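Local structure of cytosine-specific methyltransferase (Escherichia coli O157:H7 EDL933, 3G7U) at residues D73-G78 with S108-L113; D211-R216 with W333-V338. The protein probably transfers a methyl group from S-adenosyl-L-methionine to carbon 5 of cytosine in DNA, as a prophage-encoded member of the C5-methyltransferase family. All blocks are in the same frame, centred on the assembly; numbering follows the deposited sequence.

Contact 1 comes first along the chain and lies between strand 74-77 of the seven-stranded mixed sheet and the turn that follows helix 94-110, just before strand 114-119. Contact 2 follows only after contact 1 has closed; it joins the loop between strands 205-207 and 216-217 to the loop between helices 321-328 and 340-348. The centres lie about 33 Å apart, on opposite sides of the chain's centre, and the nearest atoms remain about 12 Å apart. The pair illustrates how one chain can be held together by different chemistry in its different parts: mainly apolar packing beside the sheet, and a salt bridge at the surface between parts far apart in sequence.

Contact 1: residues D73-G78 with S108-L113; sequences DGIIGG and SELQPL
Ile75 reaches across with CD1, which lies 3.7 Å from Leu110 CD1 and 3.8 Å from Pro112 CG; with Asp73 and Pro112 it buries the most surface here. Its first torsion sets CG1 beside the backbone N (chi1 -73°), and a nearly extended second one (chi2 167°) carries CD1 out to the turn after the helix. The isoleucine crosses Leu110 at about a right angle and the proline ring at a slant. Phe103 and Val107 of helix 94-110 and Leu8 of strand 4-8 also pack on Ile75. The proline ring also rests against the residue just before the strand, its CB 3.5 Å from Asp73 O. Asp73 O lies 2.8 Å from Leu113 N. Side by side and pointing the same way lie Asp73 and Leu113, with OD1 of the aspartate 3.6 Å from Leu113 CD1, while OD2 accepts a hydrogen bond from Asn4 N on the neighbouring strand. Gln111 leaves the helix with positive phi and ties its NE2 back to Ser108 O at 2.7 Å. The arrangement belongs to a beta-alpha-beta crossover, in which helix 94-110 links the adjacent parallel strands 74-77 and 114-119 of the Rossmann-like fold of class I methyltransferases.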
loop_
_atom_site.group_PDB
_atom_site.type_symbol
_atom_site.label_atom_id
_atom_site.label_comp_id
_atom_site.label_asym_id
_atom_site.label_seq_id
_atom_site.Cartn_x
_atom_site.Cartn_y
_atom_site.Cartn_z
ATOM N N ASP A 73 -1.316 7.005 19.376
ATOM C CA ASP A 73 -1.607 5.653 19.795
ATOM C C ASP A 73 -0.831 4.645 18.974
ATOM O O ASP A 73 -0.343 3.653 19.509
ATOM C CB ASP A 73 -3.105 5.419 19.745
ATOM C CG ASP A 73 -3.836 6.404 20.615
ATOM O OD1 ASP A 73 -3.502 6.457 21.826
ATOM O OD2 ASP A 73 -4.670 7.167 20.091
ATOM N N GLY A 74 -0.628 4.934 17.695
ATOM C CA GLY A 74 0.180 4.008 16.885
ATOM C C GLY A 74 1.159 4.722 15.985
ATOM O O GLY A 74 0.826 5.774 15.475
ATOM N N ILE A 75 2.377 4.190 15.828
ATOM C CA ILE A 75 3.283 4.650 14.768
ATOM C C ILE A 75 3.399 3.494 13.747
ATOM O O ILE A 75 3.796 2.372 14.131
ATOM C CB ILE A 75 4.640 5.018 15.326
ATOM C CG1 ILE A 75 4.509 6.352 16.089
ATOM C CG2 ILE A 75 5.710 5.247 14.226
ATOM C CD1 ILE A 75 5.730 6.640 16.929
ATOM N N ILE A 76 3.005 3.768 12.496
ATOM C CA ILE A 76 3.049 2.741 11.451
ATOM C C ILE A 76 3.948 3.263 10.339
ATOM O O ILE A 76 4.171 4.468 10.229
ATOM C CB ILE A 76 1.637 2.355 10.965
ATOM C CG1 ILE A 76 1.006 3.482 10.155
ATOM C CG2 ILE A 76 0.728 1.953 12.209
ATOM C CD1 ILE A 76 -0.447 3.253 9.693
ATOM N N GLY A 77 4.533 2.372 9.554
ATOM C CA GLY A 77 5.264 2.911 8.425
ATOM C C GLY A 77 6.106 1.864 7.731
ATOM O O GLY A 77 6.097 0.694 8.123
ATOM N N GLY A 78 6.862 2.313 6.746
ATOM C CA GLY A 78 7.817 1.445 6.032
ATOM C C GLY A 78 9.254 1.909 6.170
ATOM O O GLY A 78 9.751 2.580 5.289
ATOM N N SER A 108 10.593 4.892 20.075
ATOM C CA SER A 108 11.144 4.876 21.418
ATOM C C SER A 108 10.848 6.223 22.107
ATOM O O SER A 108 10.396 6.257 23.253
ATOM C CB SER A 108 12.649 4.681 21.324
ATOM O OG SER A 108 13.180 4.561 22.631
ATOM N N GLU A 109 11.067 7.309 21.364
ATOM C CA GLU A 109 10.861 8.677 21.873
ATOM C C GLU A 109 9.383 8.983 22.083
ATOM O O GLU A 109 8.995 9.647 23.052
ATOM C CB GLU A 109 11.480 9.686 20.901
ATOM C CG GLU A 109 13.018 9.672 20.798
ATOM C CD GLU A 109 13.502 10.685 19.802
ATOM O OE1 GLU A 109 12.620 11.373 19.249
ATOM O OE2 GLU A 109 14.726 10.836 19.579
ATOM N N LEU A 110 8.527 8.526 21.169
ATOM C CA LEU A 110 7.113 8.853 21.263
ATOM C C LEU A 110 6.279 7.923 22.114
ATOM O O LEU A 110 5.180 8.301 22.533
ATOM C CB LEU A 110 6.465 9.010 19.887
ATOM C CG LEU A 110 6.839 10.280 19.097
ATOM C CD1 LEU A 110 6.514 10.159 17.605
ATOM C CD2 LEU A 110 6.095 11.474 19.713
ATOM N N GLN A 111 6.782 6.716 22.357
ATOM C CA GLN A 111 6.048 5.727 23.172
ATOM C C GLN A 111 4.577 5.491 22.776
ATOM O O GLN A 111 3.694 5.603 23.619
ATOM C CB GLN A 111 6.159 6.067 24.694
ATOM C CG GLN A 111 7.595 6.083 25.203
ATOM C CD GLN A 111 8.124 4.681 25.430
ATOM O OE1 GLN A 111 7.456 3.871 26.066
ATOM N NE2 GLN A 111 9.319 4.391 24.920
ATOM N N PRO A 112 4.300 5.127 21.496
ATOM C CA PRO A 112 2.924 4.832 21.163
ATOM C C PRO A 112 2.442 3.530 21.824
ATOM O O PRO A 112 3.284 2.736 22.260
ATOM C CB PRO A 112 2.997 4.583 19.642
ATOM C CG PRO A 112 4.398 4.093 19.411
ATOM C CD PRO A 112 5.202 4.966 20.336
ATOM N N LEU A 113 1.127 3.310 21.842
ATOM C CA LEU A 113 0.564 2.030 22.311
ATOM C C LEU A 113 1.076 0.869 21.457
ATOM O O LEU A 113 1.288 -0.215 21.958
ATOM C CB LEU A 113 -0.960 2.058 22.275
ATOM C CG LEU A 113 -1.602 3.153 23.158
ATOM C CD1 LEU A 113 -3.105 3.070 23.089
ATOM C CD2 LEU A 113 -1.062 3.125 24.615
#

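Contact 2: residues D211-R216 with W333-V338; sequences DSESWR and WFRFHV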
loop_
_atom_site.group_PDB
_atom_site.type_symbol
_atom_site.label_atom_id
_atom_site.label_comp_id
_atom_site.label_asym_id
_atom_site.label_seq_id
_atom_site.Cartn_x
_atom_site.Cartn_y
_atom_site.Cartn_z
ATOM N N ASP A 211 -0.828 14.242 -20.238
ATOM C CA ASP A 211 -0.862 15.078 -19.033
ATOM C C ASP A 211 -2.262 15.199 -18.404
ATOM O O ASP A 211 -2.420 15.840 -17.353
ATOM C CB ASP A 211 -0.278 16.468 -19.343
ATOM C CG ASP A 211 0.376 17.125 -18.134
ATOM O OD1 ASP A 211 0.661 18.339 -18.221
ATOM O OD2 ASP A 211 0.605 16.445 -17.106
ATOM N N SER A 212 -3.257 14.555 -19.023
ATOM C CA SER A 212 -4.662 14.617 -18.580
ATOM C C SER A 212 -5.186 13.261 -18.081
ATOM O O SER A 212 -4.657 12.210 -18.447
ATOM C CB SER A 212 -5.539 15.163 -19.709
ATOM O OG SER A 212 -5.007 16.380 -20.221
ATOM N N GLU A 213 -6.149 13.359 -17.167
ATOM C CA GLU A 213 -6.764 12.216 -16.525
ATOM C C GLU A 213 -7.543 11.460 -17.572
ATOM O O GLU A 213 -8.051 12.060 -18.520
ATOM C CB GLU A 213 -7.712 12.679 -15.420
ATOM C CG GLU A 213 -7.491 12.004 -14.073
ATOM C CD GLU A 213 -6.700 12.871 -13.080
ATOM O OE1 GLU A 213 -6.415 14.059 -13.370
ATOM O OE2 GLU A 213 -6.387 12.367 -11.979
ATOM N N SER A 214 -7.597 10.142 -17.408
ATOM C CA SER A 214 -8.253 9.246 -18.344
ATOM C C SER A 214 -9.504 8.707 -17.676
ATOM O O SER A 214 -9.587 7.505 -17.356
ATOM C CB SER A 214 -7.331 8.088 -18.693
ATOM O OG SER A 214 -7.881 7.331 -19.755
ATOM N N TRP A 215 -10.477 9.596 -17.462
ATOM C CA TRP A 215 -11.719 9.210 -16.774
ATOM C C TRP A 215 -12.562 8.363 -17.741
ATOM O O TRP A 215 -12.795 8.775 -18.880
ATOM C CB TRP A 215 -12.538 10.426 -16.378
ATOM C CG TRP A 215 -11.956 11.359 -15.358
ATOM C CD1 TRP A 215 -11.420 12.593 -15.592
ATOM C CD2 TRP A 215 -11.910 11.154 -13.943
ATOM N NE1 TRP A 215 -11.016 13.167 -14.394
ATOM C CE2 TRP A 215 -11.306 12.304 -13.371
ATOM C CE3 TRP A 215 -12.307 10.104 -13.097
ATOM C CZ2 TRP A 215 -11.084 12.433 -11.993
ATOM C CZ3 TRP A 215 -12.100 10.231 -11.704
ATOM C CH2 TRP A 215 -11.497 11.384 -11.173
ATOM N N ARG A 216 -13.033 7.207 -17.279
ATOM C CA ARG A 216 -13.760 6.274 -18.132
ATOM C C ARG A 216 -14.881 5.599 -17.371
ATOM O O ARG A 216 -14.740 5.295 -16.179
ATOM C CB ARG A 216 -12.801 5.199 -18.664
ATOM C CG ARG A 216 -11.820 5.660 -19.740
ATOM C CD ARG A 216 -12.524 6.288 -20.969
ATOM N NE ARG A 216 -13.354 5.272 -21.647
ATOM C CZ ARG A 216 -12.903 4.299 -22.394
ATOM N NH1 ARG A 216 -11.592 4.147 -22.605
ATOM N NH2 ARG A 216 -13.767 3.468 -22.955
ATOM N N TRP A 333 -11.856 4.354 -6.268
ATOM C CA TRP A 333 -11.969 5.778 -5.906
ATOM C C TRP A 333 -10.650 6.423 -5.439
ATOM O O TRP A 333 -10.586 7.625 -5.259
ATOM C CB TRP A 333 -13.097 5.992 -4.861
ATOM C CG TRP A 333 -13.015 5.116 -3.627
ATOM C CD1 TRP A 333 -13.692 3.962 -3.408
ATOM C CD2 TRP A 333 -12.211 5.342 -2.429
ATOM N NE1 TRP A 333 -13.401 3.460 -2.152
ATOM C CE2 TRP A 333 -12.499 4.285 -1.531
ATOM C CE3 TRP A 333 -11.310 6.348 -2.032
ATOM C CZ2 TRP A 333 -11.892 4.174 -0.267
ATOM C CZ3 TRP A 333 -10.707 6.252 -0.782
ATOM C CH2 TRP A 333 -10.995 5.170 0.091
ATOM N N PHE A 334 -9.602 5.609 -5.295
ATOM C CA PHE A 334 -8.285 6.116 -4.907
ATOM C C PHE A 334 -7.666 6.773 -6.142
ATOM O O PHE A 334 -7.658 6.202 -7.227
ATOM C CB PHE A 334 -7.422 4.968 -4.364
ATOM C CG PHE A 334 -6.257 5.431 -3.543
ATOM C CD1 PHE A 334 -6.376 5.524 -2.142
ATOM C CD2 PHE A 334 -5.075 5.813 -4.156
ATOM C CE1 PHE A 334 -5.307 5.991 -1.360
ATOM C CE2 PHE A 334 -3.978 6.270 -3.369
ATOM C CZ PHE A 334 -4.123 6.350 -1.981
ATOM N N ARG A 335 -7.132 7.981 -5.981
ATOM C CA ARG A 335 -6.673 8.751 -7.125
ATOM C C ARG A 335 -5.161 8.820 -7.133
ATOM O O ARG A 335 -4.560 9.183 -6.125
ATOM C CB ARG A 335 -7.229 10.162 -7.041
ATOM C CG ARG A 335 -7.013 10.972 -8.322
ATOM C CD ARG A 335 -7.744 12.319 -8.206
ATOM N NE ARG A 335 -7.544 13.118 -9.409
ATOM C CZ ARG A 335 -8.354 14.099 -9.805
ATOM N NH1 ARG A 335 -9.450 14.375 -9.097
ATOM N NH2 ARG A 335 -8.091 14.778 -10.934
ATOM N N PHE A 336 -4.543 8.471 -8.254
ATOM C CA PHE A 336 -3.065 8.482 -8.333
ATOM C C PHE A 336 -2.595 9.648 -9.171
ATOM O O PHE A 336 -3.407 10.364 -9.758
ATOM C CB PHE A 336 -2.548 7.175 -8.958
ATOM C CG PHE A 336 -2.832 5.989 -8.112
ATOM C CD1 PHE A 336 -1.963 5.643 -7.097
ATOM C CD2 PHE A 336 -4.029 5.273 -8.257
ATOM C CE1 PHE A 336 -2.255 4.576 -6.242
ATOM C CE2 PHE A 336 -4.338 4.191 -7.403
ATOM C CZ PHE A 336 -3.439 3.836 -6.408
ATOM N N HIS A 337 -1.277 9.853 -9.238
ATOM C CA HIS A 337 -0.730 10.856 -10.141
ATOM C C HIS A 337 -1.197 10.604 -11.570
ATOM O O HIS A 337 -1.369 9.448 -11.990
ATOM C CB HIS A 337 0.802 10.823 -10.084
ATOM C CG HIS A 337 1.449 12.051 -10.659
ATOM N ND1 HIS A 337 1.782 12.162 -11.996
ATOM C CD2 HIS A 337 1.817 13.220 -10.077
ATOM C CE1 HIS A 337 2.327 13.349 -12.213
ATOM N NE2 HIS A 337 2.348 14.016 -11.071
ATOM N N VAL A 338 -1.339 11.689 -12.331
ATOM C CA VAL A 338 -1.852 11.614 -13.714
ATOM C C VAL A 338 -0.989 10.803 -14.689
ATOM O O VAL A 338 -1.528 10.144 -15.605
ATOM C CB VAL A 338 -2.163 13.022 -14.329
ATOM C CG1 VAL A 338 -3.380 13.639 -13.676
ATOM C CG2 VAL A 338 -0.961 13.974 -14.226
HETATM O O HOH W 1 -4.431 12.803 -10.524
#
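Glu213, in the conformer given, one of two deposited, meets Arg335 at about a right angle, their carboxylate and guanidinium planes 88° apart, in a two-pronged salt bridge without the coplanar fit of a classic pair. Arg335 NE donates to Glu213 OE2 at 2.9 Å, approaching from above the carboxylate plane, while Arg335 NH2 makes a weak bond of 3.0 Å to Glu213 OE1. The arginine chain is extended from CG to NE, whereas the glutamate bends at chi2 (101°) and brings its carboxylate across to it. Trp215 stands nearly perpendicular to the guanidinium: its rim atom CZ2 sits over one guanidinium face, 3.9 Å from Arg335 NH1, and NH1 lies near the plane of the indole at its edge. Glu213 CG lies over one indole face, 3.6 Å above its plane and offset toward the rim. A water donates to Phe336 O at 2.8 Å; its link to Glu213, and so any bridge between the loops, is doubtful. Val338 points toward segment 211-216. Arg335 NH1 forms further salt bridges to Asp240 OD2 and Glu242 OE1. With three carboxylates around one guanidinium, the positive charge is probably well stabilised, and Arg335 probably helps hold the two loops to Asp240 and to Glu242 of helix 241-248.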